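Local coordinates for uncharacterized protein (Acinetobacter baumannii, PDB 4PAR) that cleaves DNA containing 5-hydroxymethylcytosine as a modification-dependent restriction enzyme, probably using an SRA-like domain for base recognition and a nuclease domain for cutting, at residues R182-T194 and S280-E292. The protein carries 3 engineered substitutions. Residues are numbered along the deposited sequence; the frame is centred on the assembly and turned at random.
Sequences RISLADNVVLKTT and SSRAMYRFMGLYE. With nucleotides of chain C.
The Phe287 ring carries Ile183 CG2 on one face, a CH-pi contact 4.0 Å from its centroid, and the backbone N of Gly289 on the other; Leu185 CD2 packs against Phe287 CD2, the two side chains crossing at about a right angle. Thr194 CG2 sits over one face of the Tyr285 ring, while at the edge Tyr285 OH donates to OP2 of DA7 of chain C. The Arg286 guanidinium has Val190 CG2 on one face and the amide of Asn188 at its edge, the two planes 57° apart. Arg286 NH1 and NH2 both donate to Asn188 OD1, NH1 at 2.9 Å from above the carbonyl plane; a bend at chi3 (-72°) turns this end back over Val190. Arg286 NE forms a salt bridge with Asp111. Within the SRA-like domain, 190-191 pairs antiparallel with strand 283-295: Leu191 and Tyr285 form a hydrogen-bonded pair (Leu191 N to Tyr285 O 2.8 Å, Tyr285 N to Leu191 O 2.7 Å), and Phe287 N reaches Val189 O at 3.0 Å. At the DNA end, Thr193 OG1 donates to OP1 of DA7 of chain C, the phosphate that Tyr285 also holds. Arg282 NH1 bonds Lys192 O; its NH2 lies doubtfully close to OP2 of DT8 of chain C.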
loop_
_atom_site.group_PDB
_atom_site.type_symbol
_atom_site.label_atom_id
_atom_site.label_comp_id
_atom_site.label_asym_id
_atom_site.label_seq_id
_atom_site.Cartn_x
_atom_site.Cartn_y
_atom_site.Cartn_z
ATOM N N ARG F 182 9.394 -6.078 -38.933
ATOM C CA ARG F 182 9.501 -7.261 -38.088
ATOM C C ARG F 182 9.605 -6.961 -36.597
ATOM O O ARG F 182 9.921 -5.846 -36.182
ATOM C CB ARG F 182 10.705 -8.104 -38.509
ATOM C CG ARG F 182 12.034 -7.370 -38.473
ATOM C CD ARG F 182 13.175 -8.336 -38.745
ATOM N NE ARG F 182 14.341 -7.678 -39.327
ATOM C CZ ARG F 182 15.375 -8.327 -39.854
ATOM N NH1 ARG F 182 15.387 -9.654 -39.872
ATOM N NH2 ARG F 182 16.396 -7.652 -40.365
ATOM N N ILE F 183 9.329 -7.990 -35.803
ATOM C CA ILE F 183 9.473 -7.945 -34.359
ATOM C C ILE F 183 10.366 -9.098 -33.926
ATOM O O ILE F 183 10.045 -10.271 -34.156
ATOM C CB ILE F 183 8.116 -8.030 -33.647
ATOM C CG1 ILE F 183 7.293 -6.773 -33.938
ATOM C CG2 ILE F 183 8.310 -8.217 -32.151
ATOM C CD1 ILE F 183 5.943 -6.758 -33.264
ATOM N N SER F 184 11.487 -8.751 -33.304
ATOM C CA SER F 184 12.527 -9.716 -32.971
ATOM C C SER F 184 12.837 -9.753 -31.478
ATOM O O SER F 184 12.505 -8.830 -30.737
ATOM C CB SER F 184 13.803 -9.396 -33.755
ATOM O OG SER F 184 14.890 -10.191 -33.312
ATOM N N LEU F 185 13.477 -10.831 -31.045
ATOM C CA LEU F 185 13.895 -10.969 -29.659
ATOM C C LEU F 185 15.135 -10.131 -29.397
ATOM O O LEU F 185 15.354 -9.656 -28.283
ATOM C CB LEU F 185 14.164 -12.434 -29.323
ATOM C CG LEU F 185 12.929 -13.332 -29.339
ATOM C CD1 LEU F 185 13.296 -14.757 -28.976
ATOM C CD2 LEU F 185 11.885 -12.791 -28.384
ATOM N N ALA F 186 15.947 -9.956 -30.433
ATOM C CA ALA F 186 17.138 -9.129 -30.328
ATOM C C ALA F 186 16.749 -7.668 -30.106
ATOM O O ALA F 186 17.459 -6.921 -29.435
ATOM C CB ALA F 186 17.993 -9.274 -31.574
ATOM N N ASP F 187 15.612 -7.273 -30.668
ATOM C CA ASP F 187 15.112 -5.911 -30.527
ATOM C C ASP F 187 14.531 -5.672 -29.142
ATOM O O ASP F 187 14.326 -4.526 -28.745
ATOM C CB ASP F 187 14.048 -5.613 -31.587
ATOM C CG ASP F 187 14.606 -5.632 -32.992
ATOM O OD1 ASP F 187 15.537 -6.422 -33.249
ATOM O OD2 ASP F 187 14.113 -4.856 -33.838
ATOM N N ASN F 188 14.257 -6.759 -28.423
ATOM C CA ASN F 188 13.721 -6.685 -27.066
ATOM C C ASN F 188 12.424 -5.882 -27.038
ATOM O O ASN F 188 12.348 -4.819 -26.423
ATOM C CB ASN F 188 14.761 -6.074 -26.119
ATOM C CG ASN F 188 14.420 -6.288 -24.657
ATOM O OD1 ASN F 188 14.648 -7.365 -24.106
ATOM N ND2 ASN F 188 13.886 -5.254 -24.016
ATOM N N VAL F 189 11.404 -6.403 -27.709
ATOM C CA VAL F 189 10.175 -5.652 -27.927
ATOM C C VAL F 189 9.127 -5.882 -26.848
ATOM O O VAL F 189 8.624 -6.993 -26.672
ATOM C CB VAL F 189 9.558 -5.998 -29.282
ATOM C CG1 VAL F 189 8.248 -5.249 -29.471
ATOM C CG2 VAL F 189 10.539 -5.672 -30.392
ATOM N N VAL F 190 8.803 -4.815 -26.128
ATOM C CA VAL F 190 7.769 -4.849 -25.103
ATOM C C VAL F 190 6.772 -3.731 -25.361
ATOM O O VAL F 190 7.165 -2.574 -25.489
ATOM C CB VAL F 190 8.354 -4.684 -23.688
ATOM C CG1 VAL F 190 7.252 -4.808 -22.649
ATOM C CG2 VAL F 190 9.458 -5.706 -23.432
ATOM N N LEU F 191 5.487 -4.072 -25.433
ATOM C CA LEU F 191 4.454 -3.080 -25.732
ATOM C C LEU F 191 3.531 -2.874 -24.538
ATOM O O LEU F 191 3.368 -3.774 -23.713
ATOM C CB LEU F 191 3.656 -3.496 -26.964
ATOM C CG LEU F 191 4.486 -3.558 -28.243
ATOM C CD1 LEU F 191 3.606 -3.903 -29.429
ATOM C CD2 LEU F 191 5.215 -2.241 -28.466
ATOM N N LYS F 192 2.928 -1.689 -24.450
ATOM C CA LYS F 192 2.285 -1.262 -23.209
ATOM C C LYS F 192 0.915 -1.902 -22.990
ATOM O O LYS F 192 0.403 -1.887 -21.869
ATOM C CB LYS F 192 2.161 0.268 -23.167
ATOM C CG LYS F 192 1.189 0.842 -24.179
ATOM C CD LYS F 192 1.070 2.360 -24.086
ATOM C CE LYS F 192 0.075 2.888 -25.117
ATOM N NZ LYS F 192 -0.057 4.370 -25.088
ATOM N N THR F 193 0.325 -2.463 -24.044
ATOM C CA THR F 193 -0.976 -3.124 -23.914
ATOM C C THR F 193 -1.303 -4.082 -25.061
ATOM O O THR F 193 -0.568 -4.163 -26.044
ATOM C CB THR F 193 -2.110 -2.089 -23.815
ATOM O OG1 THR F 193 -3.369 -2.735 -24.038
ATOM C CG2 THR F 193 -1.918 -0.996 -24.854
ATOM N N THR F 194 -2.432 -4.777 -24.944
ATOM C CA THR F 194 -2.832 -5.778 -25.935
ATOM C C THR F 194 -3.284 -5.145 -27.252
ATOM O O THR F 194 -3.088 -5.718 -28.330
ATOM C CB THR F 194 -3.969 -6.685 -25.408
ATOM O OG1 THR F 194 -5.139 -5.898 -25.148
ATOM C CG2 THR F 194 -3.547 -7.394 -24.132
ATOM N N SER F 280 7.298 1.491 -12.516
ATOM C CA SER F 280 5.893 1.896 -12.454
ATOM C C SER F 280 4.872 0.765 -12.620
ATOM O O SER F 280 3.742 1.021 -13.035
ATOM C CB SER F 280 5.607 2.970 -13.513
ATOM O OG SER F 280 6.204 4.211 -13.168
ATOM N N SER F 281 5.286 -0.472 -12.350
ATOM C CA SER F 281 4.379 -1.543 -11.920
ATOM C C SER F 281 3.023 -1.644 -12.637
ATOM O O SER F 281 1.998 -1.897 -11.998
ATOM C CB SER F 281 4.128 -1.411 -10.414
ATOM O OG SER F 281 3.316 -2.471 -9.937
ATOM N N ARG F 282 3.008 -1.448 -13.949
ATOM C CA ARG F 282 1.778 -1.626 -14.713
ATOM C C ARG F 282 2.010 -2.759 -15.704
ATOM O O ARG F 282 3.156 -3.112 -15.982
ATOM C CB ARG F 282 1.363 -0.330 -15.423
ATOM C CG ARG F 282 2.261 0.080 -16.582
ATOM C CD ARG F 282 1.862 1.431 -17.184
ATOM N NE ARG F 282 0.497 1.453 -17.711
ATOM C CZ ARG F 282 0.110 0.852 -18.836
ATOM N NH1 ARG F 282 0.977 0.155 -19.559
ATOM N NH2 ARG F 282 -1.153 0.938 -19.233
ATOM N N ALA F 283 0.931 -3.353 -16.209
ATOM C CA ALA F 283 1.057 -4.507 -17.098
ATOM C C ALA F 283 1.587 -4.124 -18.480
ATOM O O ALA F 283 1.206 -3.096 -19.043
ATOM C CB ALA F 283 -0.274 -5.221 -17.225
ATOM N N MET F 284 2.479 -4.958 -19.006
ATOM C CA MET F 284 3.049 -4.784 -20.342
ATOM C C MET F 284 3.171 -6.137 -21.049
ATOM O O MET F 284 3.028 -7.192 -20.425
ATOM C CB MET F 284 4.418 -4.100 -20.276
ATOM C CG MET F 284 4.383 -2.669 -19.771
ATOM S SD MET F 284 5.920 -1.792 -20.116
ATOM C CE MET F 284 5.796 -1.582 -21.888
ATOM N N TYR F 285 3.432 -6.111 -22.353
ATOM C CA TYR F 285 3.409 -7.344 -23.131
ATOM C C TYR F 285 4.684 -7.532 -23.952
ATOM O O TYR F 285 4.975 -6.766 -24.876
ATOM C CB TYR F 285 2.144 -7.369 -24.006
ATOM C CG TYR F 285 0.907 -7.421 -23.135
ATOM C CD1 TYR F 285 0.352 -6.260 -22.614
ATOM C CD2 TYR F 285 0.341 -8.635 -22.770
ATOM C CE1 TYR F 285 -0.745 -6.302 -21.783
ATOM C CE2 TYR F 285 -0.766 -8.687 -21.942
ATOM C CZ TYR F 285 -1.304 -7.517 -21.450
ATOM O OH TYR F 285 -2.405 -7.556 -20.622
ATOM N N ARG F 286 5.439 -8.569 -23.589
ATOM C CA ARG F 286 6.763 -8.823 -24.153
ATOM C C ARG F 286 6.745 -9.962 -25.159
ATOM O O ARG F 286 6.236 -11.046 -24.880
ATOM C CB ARG F 286 7.767 -9.141 -23.040
ATOM C CG ARG F 286 9.031 -9.833 -23.532
ATOM C CD ARG F 286 10.009 -10.117 -22.397
ATOM N NE ARG F 286 10.650 -8.897 -21.919
ATOM C CZ ARG F 286 11.688 -8.322 -22.516
ATOM N NH1 ARG F 286 12.205 -8.858 -23.613
ATOM N NH2 ARG F 286 12.204 -7.212 -22.020
ATOM N N PHE F 287 7.326 -9.718 -26.325
ATOM C CA PHE F 287 7.351 -10.726 -27.367
ATOM C C PHE F 287 8.280 -11.857 -26.955
ATOM O O PHE F 287 9.467 -11.632 -26.735
ATOM C CB PHE F 287 7.811 -10.086 -28.679
ATOM C CG PHE F 287 8.033 -11.057 -29.792
ATOM C CD1 PHE F 287 6.979 -11.770 -30.332
ATOM C CD2 PHE F 287 9.299 -11.235 -30.319
ATOM C CE1 PHE F 287 7.188 -12.655 -31.366
ATOM C CE2 PHE F 287 9.516 -12.117 -31.355
ATOM C CZ PHE F 287 8.459 -12.825 -31.883
ATOM N N MET F 288 7.735 -13.065 -26.821
ATOM C CA MET F 288 8.559 -14.226 -26.503
ATOM C C MET F 288 9.030 -15.018 -27.719
ATOM O O MET F 288 9.999 -15.771 -27.633
ATOM C CB MET F 288 7.795 -15.160 -25.560
ATOM C CG MET F 288 7.627 -14.609 -24.156
ATOM S SD MET F 288 9.192 -14.019 -23.478
ATOM C CE MET F 288 8.686 -13.492 -21.841
ATOM N N GLY F 289 8.349 -14.857 -28.848
ATOM C CA GLY F 289 8.729 -15.586 -30.046
ATOM C C GLY F 289 7.547 -16.050 -30.882
ATOM O O GLY F 289 6.391 -15.714 -30.600
ATOM N N LEU F 290 7.847 -16.851 -31.900
ATOM C CA LEU F 290 6.835 -17.586 -32.655
ATOM C C LEU F 290 6.962 -19.074 -32.346
ATOM O O LEU F 290 7.972 -19.714 -32.689
ATOM C CB LEU F 290 6.967 -17.340 -34.157
ATOM C CG LEU F 290 5.963 -18.097 -35.031
ATOM C CD1 LEU F 290 4.542 -17.837 -34.563
ATOM C CD2 LEU F 290 6.123 -17.712 -36.490
ATOM N N TYR F 291 5.918 -19.604 -31.707
ATOM C CA TYR F 291 5.918 -20.941 -31.121
ATOM C C TYR F 291 5.001 -21.916 -31.869
ATOM O O TYR F 291 3.975 -21.520 -32.434
ATOM C CB TYR F 291 5.491 -20.871 -29.646
ATOM C CG TYR F 291 6.530 -20.304 -28.701
ATOM C CD1 TYR F 291 6.937 -18.979 -28.795
ATOM C CD2 TYR F 291 7.087 -21.089 -27.697
ATOM C CE1 TYR F 291 7.882 -18.455 -27.930
ATOM C CE2 TYR F 291 8.033 -20.577 -26.828
ATOM C CZ TYR F 291 8.427 -19.257 -26.948
ATOM O OH TYR F 291 9.367 -18.731 -26.088
ATOM N N GLU F 292 5.374 -23.193 -31.847
ATOM C CA GLU F 292 4.625 -24.234 -32.545
ATOM C C GLU F 292 4.218 -25.367 -31.598
ATOM O O GLU F 292 4.993 -25.779 -30.730
ATOM C CB GLU F 292 5.452 -24.781 -33.710
ATOM C CG GLU F 292 4.660 -25.563 -34.741
ATOM C CD GLU F 292 5.469 -25.841 -35.994
ATOM O OE1 GLU F 292 5.011 -25.465 -37.093
ATOM O OE2 GLU F 292 6.565 -26.428 -35.877
ATOM P P DA C 7 -4.344 -4.627 -20.401
ATOM O OP1 DA C 7 -3.599 -4.412 -21.661
ATOM O OP2 DA C 7 -3.662 -5.227 -19.232
ATOM O "O5'" DA C 7 -4.998 -3.241 -19.945
ATOM C "C5'" DA C 7 -5.670 -2.437 -20.891
ATOM C "C4'" DA C 7 -6.326 -1.244 -20.223
ATOM O "O4'" DA C 7 -7.369 -1.697 -19.327
ATOM C "C3'" DA C 7 -5.392 -0.366 -19.393
ATOM O "O3'" DA C 7 -5.570 0.993 -19.771
ATOM C "C2'" DA C 7 -5.839 -0.621 -17.948
ATOM C "C1'" DA C 7 -7.306 -0.967 -18.128
ATOM N N9 DA C 7 -7.860 -1.805 -17.064
ATOM C C8 DA C 7 -7.432 -3.047 -16.696
ATOM N N7 DA C 7 -8.125 -3.582 -15.720
ATOM C C5 DA C 7 -9.084 -2.629 -15.429
ATOM C C6 DA C 7 -10.128 -2.596 -14.483
ATOM N N6 DA C 7 -10.376 -3.594 -13.631
ATOM N N1 DA C 7 -10.908 -1.494 -14.448
ATOM C C2 DA C 7 -10.653 -0.498 -15.310
ATOM N N3 DA C 7 -9.701 -0.415 -16.242
ATOM C C4 DA C 7 -8.942 -1.526 -16.250
ATOM P P DT C 8 -4.570 2.133 -19.237
ATOM O OP1 DT C 8 -4.310 3.065 -20.356
ATOM O OP2 DT C 8 -3.438 1.469 -18.554
ATOM O "O5'" DT C 8 -5.430 2.889 -18.123
ATOM C "C5'" DT C 8 -6.794 3.185 -18.370
ATOM C "C4'" DT C 8 -7.540 3.430 -17.073
ATOM O "O4'" DT C 8 -7.763 2.179 -16.383
ATOM C "C3'" DT C 8 -6.817 4.335 -16.065
ATOM O "O3'" DT C 8 -7.511 5.570 -15.933
ATOM C "C2'" DT C 8 -6.833 3.535 -14.750
ATOM C "C1'" DT C 8 -7.892 2.479 -15.022
ATOM N N1 DT C 8 -7.730 1.230 -14.216
ATOM C C2 DT C 8 -8.595 0.995 -13.176
ATOM O O2 DT C 8 -9.500 1.755 -12.879
ATOM N N3 DT C 8 -8.371 -0.169 -12.493
ATOM C C4 DT C 8 -7.384 -1.101 -12.736
ATOM O O4 DT C 8 -7.270 -2.120 -12.063
ATOM C C5 DT C 8 -6.502 -0.795 -13.839
ATOM C C7 DT C 8 -5.391 -1.734 -14.198
ATOM C C6 DT C 8 -6.714 0.345 -14.517
#